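Local coordinates for putative cell invasion protein with MAC/Perforin domain (Bacteroides thetaiotaomicron VPI-5482, PDB 3KK7) that is of unknown function but belongs to the membrane-attack complex/perforin (MACPF) family and may take part in cell invasion, at residues G405-P413 with L467-E476; Y491-A502 with L532-L541. All coordinates share one frame; numbering follows the deposited sequence.

Interactions 1 and 2 follow one another along the chain, their centres about 12 Å apart, and lie in the D2 and D3 regions of this MACPF protein respectively. Each joins two parallel strands, but in separate sheets: 407-411 with 468-472 in a larger mixed sheet, and 499-504 with 537-540 in a four-stranded one. The sheets meet where Ile-471 packs against Tyr-499, Phe-501 and Tyr-539. Two hydrogen bonds, Tyr-499 OH with Asp-475 N and Ser-497 OG with Asn-473 O, fasten the loop after strand 468-472. Asn-354 ND2 bonds both Asp-406 OD2 and Gly-540 O and so links the two sheets through helix 353-363.

Interaction 1. Residues G405-P413 with L467-E476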
loop_
_atom_site.group_PDB
_atom_site.type_symbol
_atom_site.label_atom_id
_atom_site.label_comp_id
_atom_site.label_asym_id
_atom_site.label_seq_id
_atom_site.Cartn_x
_atom_site.Cartn_y
_atom_site.Cartn_z
ATOM N N GLY A 405 -7.051 -1.335 15.694
ATOM C CA GLY A 405 -8.373 -1.963 15.641
ATOM C C GLY A 405 -8.344 -3.412 15.178
ATOM O O GLY A 405 -9.327 -3.923 14.681
ATOM N N ASP A 406 -7.213 -4.075 15.362
ATOM C CA ASP A 406 -7.076 -5.494 15.059
ATOM C C ASP A 406 -7.571 -6.237 16.285
ATOM O O ASP A 406 -7.463 -5.716 17.379
ATOM C CB ASP A 406 -5.604 -5.839 14.796
ATOM C CG ASP A 406 -4.945 -4.875 13.836
ATOM O OD1 ASP A 406 -5.462 -4.700 12.695
ATOM O OD2 ASP A 406 -3.910 -4.288 14.223
ATOM N N LYS A 407 -8.105 -7.443 16.098
ATOM C CA LYS A 407 -8.570 -8.262 17.202
ATOM C C LYS A 407 -7.634 -9.450 17.388
ATOM O O LYS A 407 -7.577 -10.346 16.549
ATOM C CB LYS A 407 -10.021 -8.728 16.970
ATOM C CG LYS A 407 -10.946 -7.613 16.504
ATOM C CD LYS A 407 -12.382 -7.737 16.986
ATOM C CE LYS A 407 -13.192 -6.481 16.637
ATOM N NZ LYS A 407 -13.922 -5.903 17.807
ATOM N N LEU A 408 -6.887 -9.437 18.490
ATOM C CA LEU A 408 -5.966 -10.517 18.817
ATOM C C LEU A 408 -6.640 -11.437 19.839
ATOM O O LEU A 408 -6.596 -11.205 21.052
ATOM C CB LEU A 408 -4.623 -9.956 19.324
ATOM C CG LEU A 408 -4.009 -8.808 18.490
ATOM C CD1 LEU A 408 -2.668 -8.325 19.066
ATOM C CD2 LEU A 408 -3.841 -9.256 17.055
ATOM N N ILE A 409 -7.284 -12.474 19.311
ATOM C CA ILE A 409 -7.966 -13.493 20.101
ATOM C C ILE A 409 -6.923 -14.343 20.810
ATOM O O ILE A 409 -6.085 -14.932 20.151
ATOM C CB ILE A 409 -8.791 -14.451 19.189
ATOM C CG1 ILE A 409 -9.719 -13.693 18.242
ATOM C CG2 ILE A 409 -9.634 -15.393 20.013
ATOM C CD1 ILE A 409 -10.292 -14.575 17.138
ATOM N N PHE A 410 -6.976 -14.392 22.142
ATOM C CA PHE A 410 -6.107 -15.274 22.958
ATOM C C PHE A 410 -6.826 -16.617 23.136
ATOM O O PHE A 410 -7.539 -16.845 24.116
ATOM C CB PHE A 410 -5.863 -14.681 24.337
ATOM C CG PHE A 410 -5.102 -13.380 24.346
ATOM C CD1 PHE A 410 -4.731 -12.725 23.196
ATOM C CD2 PHE A 410 -4.792 -12.786 25.551
ATOM C CE1 PHE A 410 -4.034 -11.513 23.263
ATOM C CE2 PHE A 410 -4.098 -11.583 25.616
ATOM C CZ PHE A 410 -3.722 -10.953 24.474
ATOM N N SER A 411 -6.632 -17.505 22.176
ATOM C CA SER A 411 -7.382 -18.756 22.122
ATOM C C SER A 411 -6.795 -19.835 22.989
ATOM O O SER A 411 -5.614 -19.783 23.338
ATOM C CB SER A 411 -7.454 -19.254 20.683
ATOM O OG SER A 411 -6.374 -18.722 19.933
ATOM N N ASN A 412 -7.649 -20.809 23.329
ATOM C CA ASN A 412 -7.272 -22.020 24.074
ATOM C C ASN A 412 -7.404 -23.196 23.106
ATOM O O ASN A 412 -8.509 -23.701 22.881
ATOM C CB ASN A 412 -8.177 -22.232 25.312
ATOM C CG ASN A 412 -8.244 -20.980 26.242
ATOM O OD1 ASN A 412 -7.886 -19.855 25.837
ATOM N ND2 ASN A 412 -8.721 -21.182 27.492
ATOM N N PRO A 413 -6.282 -23.635 22.509
ATOM C CA PRO A 413 -6.395 -24.638 21.451
ATOM C C PRO A 413 -6.941 -25.980 21.959
ATOM O O PRO A 413 -7.449 -26.770 21.162
ATOM C CB PRO A 413 -4.963 -24.750 20.921
ATOM C CG PRO A 413 -4.100 -24.370 22.069
ATOM C CD PRO A 413 -4.875 -23.345 22.847
ATOM N N LEU A 467 -11.081 -7.733 10.939
ATOM C CA LEU A 467 -9.955 -8.668 10.921
ATOM C C LEU A 467 -9.564 -9.203 12.313
ATOM O O LEU A 467 -9.251 -8.406 13.227
ATOM C CB LEU A 467 -8.692 -8.093 10.184
ATOM C CG LEU A 467 -7.968 -6.727 10.365
ATOM C CD1 LEU A 467 -6.464 -6.864 10.659
ATOM C CD2 LEU A 467 -8.102 -5.830 9.141
ATOM N N SER A 468 -9.557 -10.544 12.448
ATOM C CA SER A 468 -9.090 -11.194 13.691
ATOM C C SER A 468 -7.833 -12.057 13.518
ATOM O O SER A 468 -7.606 -12.609 12.461
ATOM C CB SER A 468 -10.198 -12.045 14.317
ATOM O OG SER A 468 -10.097 -13.416 13.944
ATOM N N PHE A 469 -7.025 -12.167 14.571
ATOM C CA PHE A 469 -5.925 -13.142 14.607
ATOM C C PHE A 469 -6.052 -14.014 15.854
ATOM O O PHE A 469 -6.502 -13.547 16.912
ATOM C CB PHE A 469 -4.574 -12.439 14.613
ATOM C CG PHE A 469 -4.392 -11.496 13.472
ATOM C CD1 PHE A 469 -4.961 -10.233 13.504
ATOM C CD2 PHE A 469 -3.696 -11.875 12.350
ATOM C CE1 PHE A 469 -4.827 -9.369 12.445
ATOM C CE2 PHE A 469 -3.549 -10.994 11.282
ATOM C CZ PHE A 469 -4.119 -9.752 11.329
ATOM N N GLN A 470 -5.660 -15.281 15.709
ATOM C CA GLN A 470 -5.587 -16.248 16.815
ATOM C C GLN A 470 -4.173 -16.393 17.326
ATOM O O GLN A 470 -3.272 -16.688 16.554
ATOM C CB GLN A 470 -5.983 -17.631 16.342
ATOM C CG GLN A 470 -7.455 -17.827 16.032
ATOM C CD GLN A 470 -7.863 -19.301 16.133
ATOM O OE1 GLN A 470 -7.124 -20.134 16.656
ATOM N NE2 GLN A 470 -9.048 -19.614 15.656
ATOM N N ILE A 471 -3.988 -16.182 18.627
ATOM C CA ILE A 471 -2.729 -16.489 19.296
ATOM C C ILE A 471 -3.030 -17.502 20.398
ATOM O O ILE A 471 -3.655 -17.172 21.419
ATOM C CB ILE A 471 -2.044 -15.264 19.925
ATOM C CG1 ILE A 471 -2.208 -13.995 19.089
ATOM C CG2 ILE A 471 -0.547 -15.563 20.126
ATOM C CD1 ILE A 471 -1.763 -12.741 19.854
ATOM N N ASN A 472 -2.606 -18.743 20.176
ATOM C CA ASN A 472 -2.828 -19.823 21.148
ATOM C C ASN A 472 -1.922 -19.687 22.342
ATOM O O ASN A 472 -0.815 -19.161 22.227
ATOM C CB ASN A 472 -2.536 -21.189 20.535
ATOM C CG ASN A 472 -3.458 -21.537 19.401
ATOM O OD1 ASN A 472 -4.647 -21.200 19.420
ATOM N ND2 ASN A 472 -2.927 -22.250 18.410
ATOM N N ASN A 473 -2.387 -20.194 23.482
ATOM C CA ASN A 473 -1.559 -20.293 24.677
ATOM C C ASN A 473 -0.889 -18.975 25.057
ATOM O O ASN A 473 0.301 -18.961 25.400
ATOM C CB ASN A 473 -0.488 -21.365 24.465
ATOM C CG ASN A 473 -1.064 -22.660 23.958
ATOM O OD1 ASN A 473 -2.169 -23.039 24.338
ATOM N ND2 ASN A 473 -0.327 -23.352 23.098
ATOM N N VAL A 474 -1.635 -17.872 24.981
ATOM C CA VAL A 474 -1.079 -16.589 25.385
ATOM C C VAL A 474 -0.913 -16.648 26.877
ATOM O O VAL A 474 -1.814 -17.095 27.580
ATOM C CB VAL A 474 -1.948 -15.399 25.005
ATOM C CG1 VAL A 474 -1.569 -14.190 25.850
ATOM C CG2 VAL A 474 -1.798 -15.093 23.518
ATOM N N ASP A 475 0.263 -16.237 27.343
ATOM C CA ASP A 475 0.613 -16.292 28.756
ATOM C C ASP A 475 1.583 -15.155 29.051
ATOM O O ASP A 475 2.778 -15.216 28.748
ATOM C CB ASP A 475 1.195 -17.673 29.124
ATOM C CG ASP A 475 1.660 -17.775 30.600
ATOM O OD1 ASP A 475 1.948 -16.748 31.264
ATOM O OD2 ASP A 475 1.766 -18.921 31.078
ATOM N N GLU A 476 1.034 -14.112 29.661
ATOM C CA GLU A 476 1.787 -12.926 29.997
ATOM C C GLU A 476 3.016 -13.219 30.874
ATOM O O GLU A 476 3.943 -12.412 30.886
ATOM C CB GLU A 476 0.867 -11.913 30.680
ATOM C CG GLU A 476 -0.135 -11.230 29.737
ATOM C CD GLU A 476 -1.296 -12.112 29.296
ATOM O OE1 GLU A 476 -1.648 -13.022 30.054
ATOM O OE2 GLU A 476 -1.850 -11.900 28.183
#
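Phe-469 N donates to Lys-407 O across 2.7 Å in a nearly straight bond (170° at the hydrogen), and Ile-409 N reaches Phe-469 O at the same length. Ile-471 N to Ile-409 O, at 2.9 Å, carries the ladder on, each strand giving and receiving in turn as parallel strands do; the directions of 407-411 and 468-472 differ by 32°. Further along, Ser-411 N makes a weak bond to Ile-471 O, and a side-chain bond is added: the hydroxyl OG of Ser-411 donates to Asn-472 OD1 over 3.1 Å, approaching at a tilt from the amide plane.

Packing is richest on the face that carries Leu-408, Phe-410, Phe-469 and Ile-471. Val-474 CG1 lies over one face of the Phe-410 ring, 3.5 Å from CD2, in a CH-pi contact displaced toward the rim. With CG1 of Val-474 opposite its own backbone N (chi1 161°), CG2 also rests on the ring, near CG and CD1. Glu-476 OE2 comes obliquely to CE2 of the same ring, while OE1 forms a salt bridge with Lys-443. Replacing Phe-410 by an alanine would probably strip Val-474 of the surface under its methyls and leave the loop after strand 468-472 freer to shift. Leu-408 CD2 meets Phe-469 CD1 at 3.8 Å, and Ile-471 CD1 touches Leu-408 CB. On the other face, Ile-409 CD1 packs against Ser-468 OG at 3.4 Å.

Strand 407-411 also pairs antiparallel with 392-401, so the parallel pair joins strand 468-472 to the mixed sheet of the D2 region, and Ile-409, Ser-411 and Gln-470 rest on Met-382 of strand 376-386. Helix 353-363 lies by Leu-467 and Phe-469, and its Arg-358 forms a salt bridge with Asp-406.

Interaction 2. Residues Y491-A502 with L532-L541; sequences YIYNPTSMYCFA and LYQRYKIYGL
The ring of Tyr-536 is held between Met-498 on one face and Tyr-493 on the other. Met-498, a selenomethionine in this crystal, folds back through bends at chi2 and chi3 (-45° and -67°), which lay its CE over the ring, 3.4 Å from CZ. Its SE stands obliquely, 4.6 Å from the centroid of the Tyr-536 ring, in a Met-aromatic contact. From the opposite side Tyr-493 turns an edge toward the face of Tyr-536, an offset edge-to-face pair with planes at 84°. Pro-495 CA and Asn-494 O meet the rim, Pro-495 CA lying 3.2 Å from Tyr-536 OH, so the tyrosine that follows the helix is set into the turn of a beta hairpin. That turn is shaped by Asn-494, whose OD1 accepts from Thr-496 N, an Asx turn, and also from Ser-497 N, completing an Asx motif.

Leu-532, on the helix, aims CD2 at the Tyr-491 ring: the methyl sits over one face, 3.4 Å from CD1, while Ile-538 CG2 lies at the ring edge. On the other face of the sheet, the edge of the Phe-501 ring meets Tyr-539 CB.

The strands themselves pair in parallel: Tyr-539 N donates to Cys-500 O at 2.8 Å, Ala-502 N to Tyr-539 O, and Leu-541 N to Ala-502 O at 2.9 Å.

Within its four-stranded sheet the order is 480-484, 489-494, 499-504, 537-540; the first three run antiparallel, and in this D3 region the hairpin of 489-494 and 499-504 gains the C-terminal strand as a parallel neighbour, reached through helix 529-535. The terminal carboxylate of Leu-541 forms a salt bridge with Arg-403 and a hydrogen bond with Tyr-513.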
loop_
_atom_site.group_PDB
_atom_site.type_symbol
_atom_site.label_atom_id
_atom_site.label_comp_id
_atom_site.label_asym_id
_atom_site.label_seq_id
_atom_site.Cartn_x
_atom_site.Cartn_y
_atom_site.Cartn_z
ATOM N N TYR A 491 10.717 -5.878 20.905
ATOM C CA TYR A 491 10.060 -7.125 20.545
ATOM C C TYR A 491 9.944 -7.931 21.832
ATOM O O TYR A 491 10.964 -8.315 22.434
ATOM C CB TYR A 491 10.850 -7.890 19.487
ATOM C CG TYR A 491 10.932 -7.201 18.166
ATOM C CD1 TYR A 491 9.917 -7.343 17.237
ATOM C CD2 TYR A 491 12.016 -6.406 17.832
ATOM C CE1 TYR A 491 9.967 -6.706 15.992
ATOM C CE2 TYR A 491 12.073 -5.763 16.584
ATOM C CZ TYR A 491 11.036 -5.925 15.680
ATOM O OH TYR A 491 11.048 -5.318 14.455
ATOM N N ILE A 492 8.694 -8.103 22.272
ATOM C CA ILE A 492 8.351 -8.890 23.450
ATOM C C ILE A 492 7.828 -10.227 22.941
ATOM O O ILE A 492 6.847 -10.276 22.205
ATOM C CB ILE A 492 7.322 -8.173 24.327
ATOM C CG1 ILE A 492 7.823 -6.753 24.602
ATOM C CG2 ILE A 492 7.113 -8.917 25.624
ATOM C CD1 ILE A 492 7.095 -6.018 25.724
ATOM N N TYR A 493 8.516 -11.303 23.308
ATOM C CA TYR A 493 8.280 -12.601 22.698
ATOM C C TYR A 493 8.145 -13.676 23.735
ATOM O O TYR A 493 8.781 -13.620 24.782
ATOM C CB TYR A 493 9.413 -12.963 21.726
ATOM C CG TYR A 493 10.767 -13.206 22.362
ATOM C CD1 TYR A 493 11.601 -12.141 22.688
ATOM C CD2 TYR A 493 11.229 -14.508 22.594
ATOM C CE1 TYR A 493 12.854 -12.354 23.237
ATOM C CE2 TYR A 493 12.482 -14.740 23.158
ATOM C CZ TYR A 493 13.288 -13.659 23.483
ATOM O OH TYR A 493 14.521 -13.875 24.054
ATOM N N ASN A 494 7.283 -14.639 23.420
ATOM C CA ASN A 494 7.032 -15.807 24.257
ATOM C C ASN A 494 7.678 -17.033 23.610
ATOM O O ASN A 494 7.134 -17.579 22.642
ATOM C CB ASN A 494 5.530 -16.018 24.407
ATOM C CG ASN A 494 5.187 -17.124 25.384
ATOM O OD1 ASN A 494 5.762 -18.217 25.344
ATOM N ND2 ASN A 494 4.234 -16.848 26.258
ATOM N N PRO A 495 8.829 -17.481 24.145
ATOM C CA PRO A 495 9.561 -18.550 23.501
ATOM C C PRO A 495 9.012 -19.958 23.777
ATOM O O PRO A 495 9.618 -20.921 23.324
ATOM C CB PRO A 495 10.943 -18.393 24.094
ATOM C CG PRO A 495 10.646 -18.041 25.504
ATOM C CD PRO A 495 9.437 -17.134 25.434
ATOM N N THR A 496 7.891 -20.081 24.493
ATOM C CA THR A 496 7.175 -21.349 24.582
ATOM C C THR A 496 6.054 -21.423 23.552
ATOM O O THR A 496 5.871 -22.463 22.925
ATOM C CB THR A 496 6.535 -21.544 25.934
ATOM O OG1 THR A 496 7.422 -21.076 26.953
ATOM C CG2 THR A 496 6.202 -23.014 26.155
ATOM N N SER A 497 5.312 -20.328 23.374
ATOM C CA SER A 497 4.139 -20.295 22.480
ATOM C C SER A 497 4.397 -19.675 21.092
ATOM O O SER A 497 3.575 -19.793 20.191
ATOM C CB SER A 497 2.994 -19.560 23.176
ATOM O OG SER A 497 2.650 -20.205 24.380
HETATM N N MSE A 498 5.524 -18.991 20.935
HETATM C CA MSE A 498 6.005 -18.528 19.624
HETATM C C MSE A 498 5.237 -17.340 19.099
HETATM O O MSE A 498 5.099 -17.153 17.892
HETATM C CB MSE A 498 6.023 -19.674 18.593
HETATM C CG MSE A 498 6.688 -20.975 19.127
HETATM SE SE MSE A 498 8.392 -20.674 20.099
HETATM C CE MSE A 498 9.519 -20.063 18.617
ATOM N N TYR A 499 4.773 -16.494 20.010
ATOM C CA TYR A 499 4.125 -15.258 19.605
ATOM C C TYR A 499 4.926 -14.096 20.154
ATOM O O TYR A 499 5.739 -14.274 21.064
ATOM C CB TYR A 499 2.651 -15.215 20.053
ATOM C CG TYR A 499 2.444 -15.096 21.531
ATOM C CD1 TYR A 499 2.513 -13.855 22.157
ATOM C CD2 TYR A 499 2.160 -16.222 22.316
ATOM C CE1 TYR A 499 2.333 -13.731 23.525
ATOM C CE2 TYR A 499 1.961 -16.096 23.700
ATOM C CZ TYR A 499 2.058 -14.843 24.288
ATOM O OH TYR A 499 1.867 -14.670 25.627
ATOM N N CYS A 500 4.680 -12.915 19.587
ATOM C CA CYS A 500 5.441 -11.742 19.902
ATOM C C CYS A 500 4.684 -10.429 19.623
ATOM O O CYS A 500 4.127 -10.238 18.532
ATOM C CB CYS A 500 6.738 -11.780 19.098
ATOM S SG CYS A 500 7.645 -10.213 19.046
ATOM N N PHE A 501 4.682 -9.530 20.616
ATOM C CA PHE A 501 4.125 -8.192 20.466
ATOM C C PHE A 501 5.273 -7.229 20.263
ATOM O O PHE A 501 6.223 -7.217 21.059
ATOM C CB PHE A 501 3.306 -7.741 21.686
ATOM C CG PHE A 501 2.199 -8.687 22.094
ATOM C CD1 PHE A 501 1.430 -9.352 21.161
ATOM C CD2 PHE A 501 1.907 -8.883 23.443
ATOM C CE1 PHE A 501 0.392 -10.224 21.556
ATOM C CE2 PHE A 501 0.878 -9.766 23.858
ATOM C CZ PHE A 501 0.123 -10.427 22.905
ATOM N N ALA A 502 5.184 -6.408 19.209
ATOM C CA ALA A 502 6.215 -5.390 18.913
ATOM C C ALA A 502 5.694 -3.950 19.091
ATOM O O ALA A 502 4.500 -3.711 19.008
ATOM C CB ALA A 502 6.762 -5.591 17.482
ATOM N N LEU A 532 13.564 -14.407 15.118
ATOM C CA LEU A 532 12.264 -13.852 15.446
ATOM C C LEU A 532 11.275 -14.034 14.299
ATOM O O LEU A 532 10.225 -14.649 14.460
ATOM C CB LEU A 532 12.397 -12.375 15.806
ATOM C CG LEU A 532 11.269 -11.810 16.666
ATOM C CD1 LEU A 532 11.183 -12.614 17.996
ATOM C CD2 LEU A 532 11.499 -10.296 16.898
ATOM N N TYR A 533 11.609 -13.542 13.118
ATOM C CA TYR A 533 10.641 -13.611 12.033
ATOM C C TYR A 533 10.528 -14.985 11.383
ATOM O O TYR A 533 9.571 -15.247 10.658
ATOM C CB TYR A 533 10.868 -12.505 10.982
ATOM C CG TYR A 533 12.218 -12.444 10.279
ATOM C CD1 TYR A 533 12.641 -13.464 9.424
ATOM C CD2 TYR A 533 13.029 -11.315 10.386
ATOM C CE1 TYR A 533 13.850 -13.385 8.724
ATOM C CE2 TYR A 533 14.254 -11.236 9.701
ATOM C CZ TYR A 533 14.656 -12.279 8.873
ATOM O OH TYR A 533 15.861 -12.220 8.210
ATOM N N GLN A 534 11.496 -15.860 11.592
ATOM C CA GLN A 534 11.374 -17.203 11.015
ATOM C C GLN A 534 10.535 -18.120 11.894
ATOM O O GLN A 534 9.911 -19.056 11.381
ATOM C CB GLN A 534 12.734 -17.845 10.740
ATOM C CG GLN A 534 13.440 -17.190 9.599
ATOM C CD GLN A 534 14.673 -17.900 9.175
ATOM O OE1 GLN A 534 15.211 -18.770 9.875
ATOM N NE2 GLN A 534 15.140 -17.548 8.002
ATOM N N ARG A 535 10.529 -17.854 13.203
ATOM C CA ARG A 535 9.930 -18.768 14.161
ATOM C C ARG A 535 8.819 -18.157 14.987
ATOM O O ARG A 535 8.137 -18.887 15.688
ATOM C CB ARG A 535 11.018 -19.355 15.076
ATOM C CG ARG A 535 12.072 -20.264 14.339
ATOM C CD ARG A 535 13.144 -20.860 15.298
ATOM N NE ARG A 535 12.515 -21.351 16.533
ATOM C CZ ARG A 535 13.136 -21.571 17.697
ATOM N NH1 ARG A 535 14.455 -21.404 17.820
ATOM N NH2 ARG A 535 12.424 -21.982 18.748
ATOM N N TYR A 536 8.611 -16.843 14.908
ATOM C CA TYR A 536 7.536 -16.206 15.676
ATOM C C TYR A 536 6.489 -15.537 14.773
ATOM O O TYR A 536 6.744 -15.265 13.601
ATOM C CB TYR A 536 8.108 -15.199 16.686
ATOM C CG TYR A 536 8.914 -15.841 17.795
ATOM C CD1 TYR A 536 10.201 -16.297 17.563
ATOM C CD2 TYR A 536 8.393 -15.986 19.074
ATOM C CE1 TYR A 536 10.953 -16.894 18.572
ATOM C CE2 TYR A 536 9.144 -16.581 20.112
ATOM C CZ TYR A 536 10.428 -17.043 19.852
ATOM O OH TYR A 536 11.189 -17.644 20.839
ATOM N N LYS A 537 5.295 -15.351 15.325
ATOM C CA LYS A 537 4.285 -14.482 14.758
ATOM C C LYS A 537 4.461 -13.149 15.477
ATOM O O LYS A 537 4.519 -13.097 16.696
ATOM C CB LYS A 537 2.882 -15.030 15.016
ATOM C CG LYS A 537 2.513 -16.327 14.243
ATOM C CD LYS A 537 2.312 -16.081 12.735
ATOM C CE LYS A 537 2.024 -17.391 12.000
ATOM N NZ LYS A 537 1.564 -17.160 10.594
ATOM N N ILE A 538 4.587 -12.080 14.718
ATOM C CA ILE A 538 4.827 -10.768 15.277
ATOM C C ILE A 538 3.608 -9.851 15.059
ATOM O O ILE A 538 3.131 -9.681 13.930
ATOM C CB ILE A 538 6.078 -10.109 14.649
ATOM C CG1 ILE A 538 7.317 -11.007 14.792
ATOM C CG2 ILE A 538 6.341 -8.770 15.314
ATOM C CD1 ILE A 538 8.418 -10.559 13.927
ATOM N N TYR A 539 3.122 -9.271 16.149
ATOM C CA TYR A 539 2.011 -8.347 16.113
ATOM C C TYR A 539 2.455 -7.018 16.693
ATOM O O TYR A 539 3.011 -6.971 17.802
ATOM C CB TYR A 539 0.848 -8.900 16.914
ATOM C CG TYR A 539 0.421 -10.240 16.412
ATOM C CD1 TYR A 539 -0.476 -10.352 15.374
ATOM C CD2 TYR A 539 0.933 -11.402 16.956
ATOM C CE1 TYR A 539 -0.858 -11.589 14.900
ATOM C CE2 TYR A 539 0.554 -12.624 16.494
ATOM C CZ TYR A 539 -0.334 -12.710 15.466
ATOM O OH TYR A 539 -0.716 -13.935 15.008
ATOM N N GLY A 540 2.240 -5.954 15.914
ATOM C CA GLY A 540 2.532 -4.590 16.322
ATOM C C GLY A 540 1.365 -4.036 17.145
ATOM O O GLY A 540 0.214 -4.099 16.727
ATOM N N LEU A 541 1.679 -3.516 18.331
ATOM C CA LEU A 541 0.721 -2.848 19.175
ATOM C C LEU A 541 0.650 -1.364 18.746
ATOM O O LEU A 541 1.549 -0.858 18.039
ATOM C CB LEU A 541 1.143 -2.997 20.639
ATOM C CG LEU A 541 1.301 -4.435 21.150
ATOM C CD1 LEU A 541 1.538 -4.431 22.642
ATOM C CD2 LEU A 541 0.088 -5.319 20.821
ATOM O OXT LEU A 541 -0.309 -0.641 19.088
#